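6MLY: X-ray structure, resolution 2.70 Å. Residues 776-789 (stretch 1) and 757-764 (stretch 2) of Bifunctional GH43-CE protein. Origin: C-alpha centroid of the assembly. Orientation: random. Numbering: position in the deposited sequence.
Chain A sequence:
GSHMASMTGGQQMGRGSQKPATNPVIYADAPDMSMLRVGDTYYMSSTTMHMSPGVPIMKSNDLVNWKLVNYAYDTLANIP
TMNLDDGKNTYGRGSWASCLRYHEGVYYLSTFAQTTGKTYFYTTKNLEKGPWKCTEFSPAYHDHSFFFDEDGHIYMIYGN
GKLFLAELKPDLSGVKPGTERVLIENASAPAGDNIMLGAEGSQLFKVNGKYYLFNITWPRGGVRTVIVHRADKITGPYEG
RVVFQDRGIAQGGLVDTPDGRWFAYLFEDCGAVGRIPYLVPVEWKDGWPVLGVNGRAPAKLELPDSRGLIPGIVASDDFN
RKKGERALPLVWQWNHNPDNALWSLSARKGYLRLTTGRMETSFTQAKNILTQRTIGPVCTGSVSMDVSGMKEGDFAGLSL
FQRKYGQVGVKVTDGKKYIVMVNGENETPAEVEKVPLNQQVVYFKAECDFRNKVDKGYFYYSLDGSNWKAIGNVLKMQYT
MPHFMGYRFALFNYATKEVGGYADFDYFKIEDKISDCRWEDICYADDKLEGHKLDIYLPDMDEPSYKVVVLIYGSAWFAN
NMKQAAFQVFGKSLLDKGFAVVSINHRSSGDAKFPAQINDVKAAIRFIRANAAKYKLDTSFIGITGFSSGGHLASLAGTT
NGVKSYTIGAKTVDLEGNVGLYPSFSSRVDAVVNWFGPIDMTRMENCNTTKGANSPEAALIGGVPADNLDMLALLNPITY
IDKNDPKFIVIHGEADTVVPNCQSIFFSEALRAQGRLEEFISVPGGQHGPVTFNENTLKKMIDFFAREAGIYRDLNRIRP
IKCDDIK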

# COMPACT_ATOMS: atom_id res chain seq x y z
N ASN A 776 -6.74 29.95 15.64
CA ASN A 776 -6.91 30.26 17.06
C ASN A 776 -7.78 29.19 17.72
O ASN A 776 -7.43 28.68 18.79
CB ASN A 776 -7.48 31.67 17.25
CG ASN A 776 -6.70 32.74 16.51
OD1 ASN A 776 -7.29 33.62 15.89
ND2 ASN A 776 -5.38 32.66 16.56
N THR A 777 -8.92 28.86 17.09
CA THR A 777 -9.85 27.84 17.60
C THR A 777 -9.14 26.48 17.66
O THR A 777 -9.25 25.76 18.65
CB THR A 777 -11.14 27.79 16.77
OG1 THR A 777 -10.87 28.17 15.42
CG2 THR A 777 -12.23 28.69 17.32
N LEU A 778 -8.40 26.16 16.59
CA LEU A 778 -7.64 24.91 16.51
C LEU A 778 -6.63 24.85 17.66
O LEU A 778 -6.58 23.86 18.39
CB LEU A 778 -6.93 24.85 15.14
CG LEU A 778 -6.50 23.46 14.67
CD1 LEU A 778 -7.70 22.61 14.26
CD2 LEU A 778 -5.52 23.57 13.51
N LYS A 779 -5.86 25.92 17.85
CA LYS A 779 -4.78 25.99 18.85
C LYS A 779 -5.34 25.79 20.27
O LYS A 779 -4.65 25.25 21.13
CB LYS A 779 -4.04 27.33 18.74
CG LYS A 779 -2.74 27.43 19.52
CD LYS A 779 -2.50 28.79 20.14
CE LYS A 779 -1.19 28.89 20.89
NZ LYS A 779 -1.17 28.05 22.11
N LYS A 780 -6.58 26.24 20.51
CA LYS A 780 -7.19 26.11 21.83
C LYS A 780 -7.57 24.65 22.10
O LYS A 780 -7.52 24.21 23.24
CB LYS A 780 -8.40 27.04 21.96
CG LYS A 780 -8.06 28.45 22.39
CD LYS A 780 -9.23 29.39 22.36
CE LYS A 780 -8.89 30.78 22.86
NZ LYS A 780 -10.10 31.63 22.91
N MET A 781 -7.95 23.92 21.05
CA MET A 781 -8.25 22.49 21.14
C MET A 781 -7.01 21.74 21.65
O MET A 781 -7.10 20.90 22.55
CB MET A 781 -8.67 21.91 19.78
CG MET A 781 -9.08 20.46 19.85
SD MET A 781 -9.54 19.80 18.23
CE MET A 781 -7.92 19.69 17.46
N ILE A 782 -5.86 22.06 21.04
CA ILE A 782 -4.58 21.42 21.33
C ILE A 782 -4.19 21.73 22.79
O ILE A 782 -3.88 20.82 23.56
CB ILE A 782 -3.50 21.88 20.33
CG1 ILE A 782 -3.91 21.63 18.87
CG2 ILE A 782 -2.15 21.24 20.64
CD1 ILE A 782 -4.37 20.22 18.58
N ASP A 783 -4.22 23.02 23.15
CA ASP A 783 -3.75 23.50 24.45
C ASP A 783 -4.59 22.89 25.59
O ASP A 783 -4.07 22.64 26.68
CB ASP A 783 -3.79 25.03 24.52
CG ASP A 783 -2.68 25.70 23.73
OD1 ASP A 783 -1.85 24.97 23.16
OD2 ASP A 783 -2.65 26.94 23.70
N PHE A 784 -5.88 22.66 25.31
CA PHE A 784 -6.81 22.06 26.28
C PHE A 784 -6.48 20.57 26.48
O PHE A 784 -6.27 20.13 27.61
CB PHE A 784 -8.26 22.28 25.83
CG PHE A 784 -9.29 21.46 26.57
CD1 PHE A 784 -9.34 21.48 27.96
CD2 PHE A 784 -10.20 20.67 25.89
CE1 PHE A 784 -10.28 20.71 28.64
CE2 PHE A 784 -11.13 19.91 26.57
CZ PHE A 784 -11.17 19.93 27.94
N PHE A 785 -6.40 19.82 25.37
CA PHE A 785 -6.07 18.38 25.44
C PHE A 785 -4.71 18.20 26.13
O PHE A 785 -4.54 17.25 26.92
CB PHE A 785 -6.11 17.75 24.04
CG PHE A 785 -7.50 17.46 23.52
CD1 PHE A 785 -8.45 16.81 24.30
CD2 PHE A 785 -7.85 17.81 22.22
CE1 PHE A 785 -9.72 16.54 23.81
CE2 PHE A 785 -9.12 17.54 21.73
CZ PHE A 785 -10.05 16.90 22.52
N ALA A 786 -3.77 19.11 25.87
CA ALA A 786 -2.42 19.12 26.46
C ALA A 786 -2.46 19.36 27.98
O ALA A 786 -1.68 18.75 28.71
CB ALA A 786 -1.57 20.16 25.77
N ARG A 787 -3.33 20.26 28.44
CA ARG A 787 -3.43 20.62 29.86
C ARG A 787 -3.99 19.44 30.67
O ARG A 787 -3.52 19.16 31.78
CB ARG A 787 -4.32 21.85 30.07
CG ARG A 787 -3.60 23.19 29.95
CD ARG A 787 -4.50 24.33 30.39
NE ARG A 787 -5.75 24.39 29.63
CZ ARG A 787 -5.96 25.17 28.57
NH1 ARG A 787 -4.99 25.92 28.08
NH2 ARG A 787 -7.16 25.20 28.01
N GLU A 788 -4.99 18.77 30.10
CA GLU A 788 -5.69 17.65 30.75
C GLU A 788 -4.82 16.38 30.68
O GLU A 788 -5.08 15.42 31.41
CB GLU A 788 -7.05 17.41 30.08
CG GLU A 788 -7.97 18.62 30.05
CD GLU A 788 -8.68 18.96 31.35
OE1 GLU A 788 -9.16 18.02 32.03
OE2 GLU A 788 -8.78 20.16 31.67
N ALA A 789 -3.80 16.37 29.81
CA ALA A 789 -2.95 15.20 29.59
C ALA A 789 -1.58 15.37 30.26
O ALA A 789 -1.13 14.49 30.99
CB ALA A 789 -2.81 14.95 28.11
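Stretch 2 757-764: LEEFISVP

Two salt bridges fasten stretch 2 to the helix of stretch 1. At the corner, Arg787 NH2 lies 3.1 Å from Glu758 OE2; the hydrogen bond within this pair is weak, its N-H...acceptor angle only 127°, so the alignment is poor although the charged groups are close. The second bridge joins Lys780 NZ to Glu759 OE2 at 3.2 Å, with the lysine donating. Lys780 reaches it through a nearly straight side chain, chi2 to chi4 all t, and Glu759 answers with chi1 and chi2 both t. Glu758 also faces a like charge: its OE1 is 3.9 Å from Glu788 OE2.

Stretch 2 is extended through 759-763, after a corner at Glu758, whose phi/psi of -77/-45° departs from the strand values that follow. The strand runs almost antiparallel to the helix, at 168° between their N-to-C directions, and the axes approach to 10.8 Å. In register, Thr777 CA is 7.8 Å from Ile761 CA and Phe784 CA is 8.5 Å from Glu758 CA, so the later helix residues meet the earlier strand residues. Alternation along the strand turns the CA-to-CB bonds of Glu759, Ile761 and Val763 toward the helix, while that of Ser762 points away. On the helix, Thr777, Lys780, Phe784 and Arg787, three or four residues apart, point their CA-to-CB bonds toward the strand, as does Glu788 next to Arg787.

Apolar packing fills in between and beyond the charges. Lys780 CD rests 3.6 Å from Ile761 CD1, its aliphatic portion passing beside the isoleucine on the way to Glu759. Thr777 CG2 touches Ile761 CG2 at 3.8 Å and Val763 CG2 at 3.5 Å. Phe784 CD1 approaches Glu758 CG obliquely at 4.0 Å. Together the two stretches bury 357 Å².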

# COMPACT_ATOMS: atom_id res chain seq x y z
N LEU A 757 -17.91 22.59 31.76
CA LEU A 757 -17.45 23.47 30.69
C LEU A 757 -16.14 24.15 31.10
O LEU A 757 -16.09 24.90 32.09
CB LEU A 757 -18.53 24.50 30.38
CG LEU A 757 -18.28 25.34 29.13
CD1 LEU A 757 -18.42 24.49 27.87
CD2 LEU A 757 -19.22 26.53 29.07
N GLU A 758 -15.08 23.88 30.33
CA GLU A 758 -13.80 24.60 30.41
C GLU A 758 -13.94 25.96 29.73
O GLU A 758 -13.48 26.97 30.25
CB GLU A 758 -12.68 23.78 29.76
CG GLU A 758 -11.39 24.55 29.50
CD GLU A 758 -10.30 24.43 30.55
OE1 GLU A 758 -10.49 23.68 31.53
OE2 GLU A 758 -9.24 25.07 30.36
N GLU A 759 -14.57 25.98 28.55
CA GLU A 759 -14.64 27.16 27.71
C GLU A 759 -15.68 26.97 26.60
O GLU A 759 -15.72 25.93 25.95
CB GLU A 759 -13.26 27.41 27.10
CG GLU A 759 -13.07 28.80 26.53
CD GLU A 759 -11.68 29.03 25.95
OE1 GLU A 759 -10.85 28.08 26.00
OE2 GLU A 759 -11.43 30.14 25.45
N PHE A 760 -16.53 27.99 26.42
CA PHE A 760 -17.39 28.13 25.24
C PHE A 760 -16.76 29.17 24.30
O PHE A 760 -16.40 30.26 24.76
CB PHE A 760 -18.81 28.52 25.63
CG PHE A 760 -19.68 28.95 24.48
CD1 PHE A 760 -20.07 28.04 23.51
CD2 PHE A 760 -20.09 30.27 24.34
CE1 PHE A 760 -20.86 28.43 22.44
CE2 PHE A 760 -20.88 30.66 23.27
CZ PHE A 760 -21.27 29.74 22.32
N ILE A 761 -16.63 28.82 23.01
CA ILE A 761 -15.96 29.67 22.01
C ILE A 761 -16.95 30.01 20.89
O ILE A 761 -17.39 29.14 20.15
CB ILE A 761 -14.69 29.00 21.46
CG1 ILE A 761 -13.72 28.66 22.59
CG2 ILE A 761 -14.04 29.88 20.41
CD1 ILE A 761 -12.49 27.91 22.14
N SER A 762 -17.24 31.31 20.75
CA SER A 762 -18.22 31.83 19.82
C SER A 762 -17.51 32.63 18.72
O SER A 762 -17.19 33.81 18.92
CB SER A 762 -19.25 32.66 20.55
OG SER A 762 -20.41 32.85 19.76
N VAL A 763 -17.25 31.98 17.58
CA VAL A 763 -16.55 32.60 16.44
C VAL A 763 -17.51 33.55 15.73
O VAL A 763 -18.56 33.12 15.26
CB VAL A 763 -15.98 31.53 15.49
CG1 VAL A 763 -15.38 32.14 14.23
CG2 VAL A 763 -14.96 30.64 16.18
N PRO A 764 -17.20 34.87 15.62
CA PRO A 764 -18.06 35.81 14.91
C PRO A 764 -18.19 35.51 13.40
O PRO A 764 -19.24 35.77 12.82
CB PRO A 764 -17.41 37.18 15.13
CG PRO A 764 -16.48 36.98 16.31
CD PRO A 764 -16.03 35.54 16.22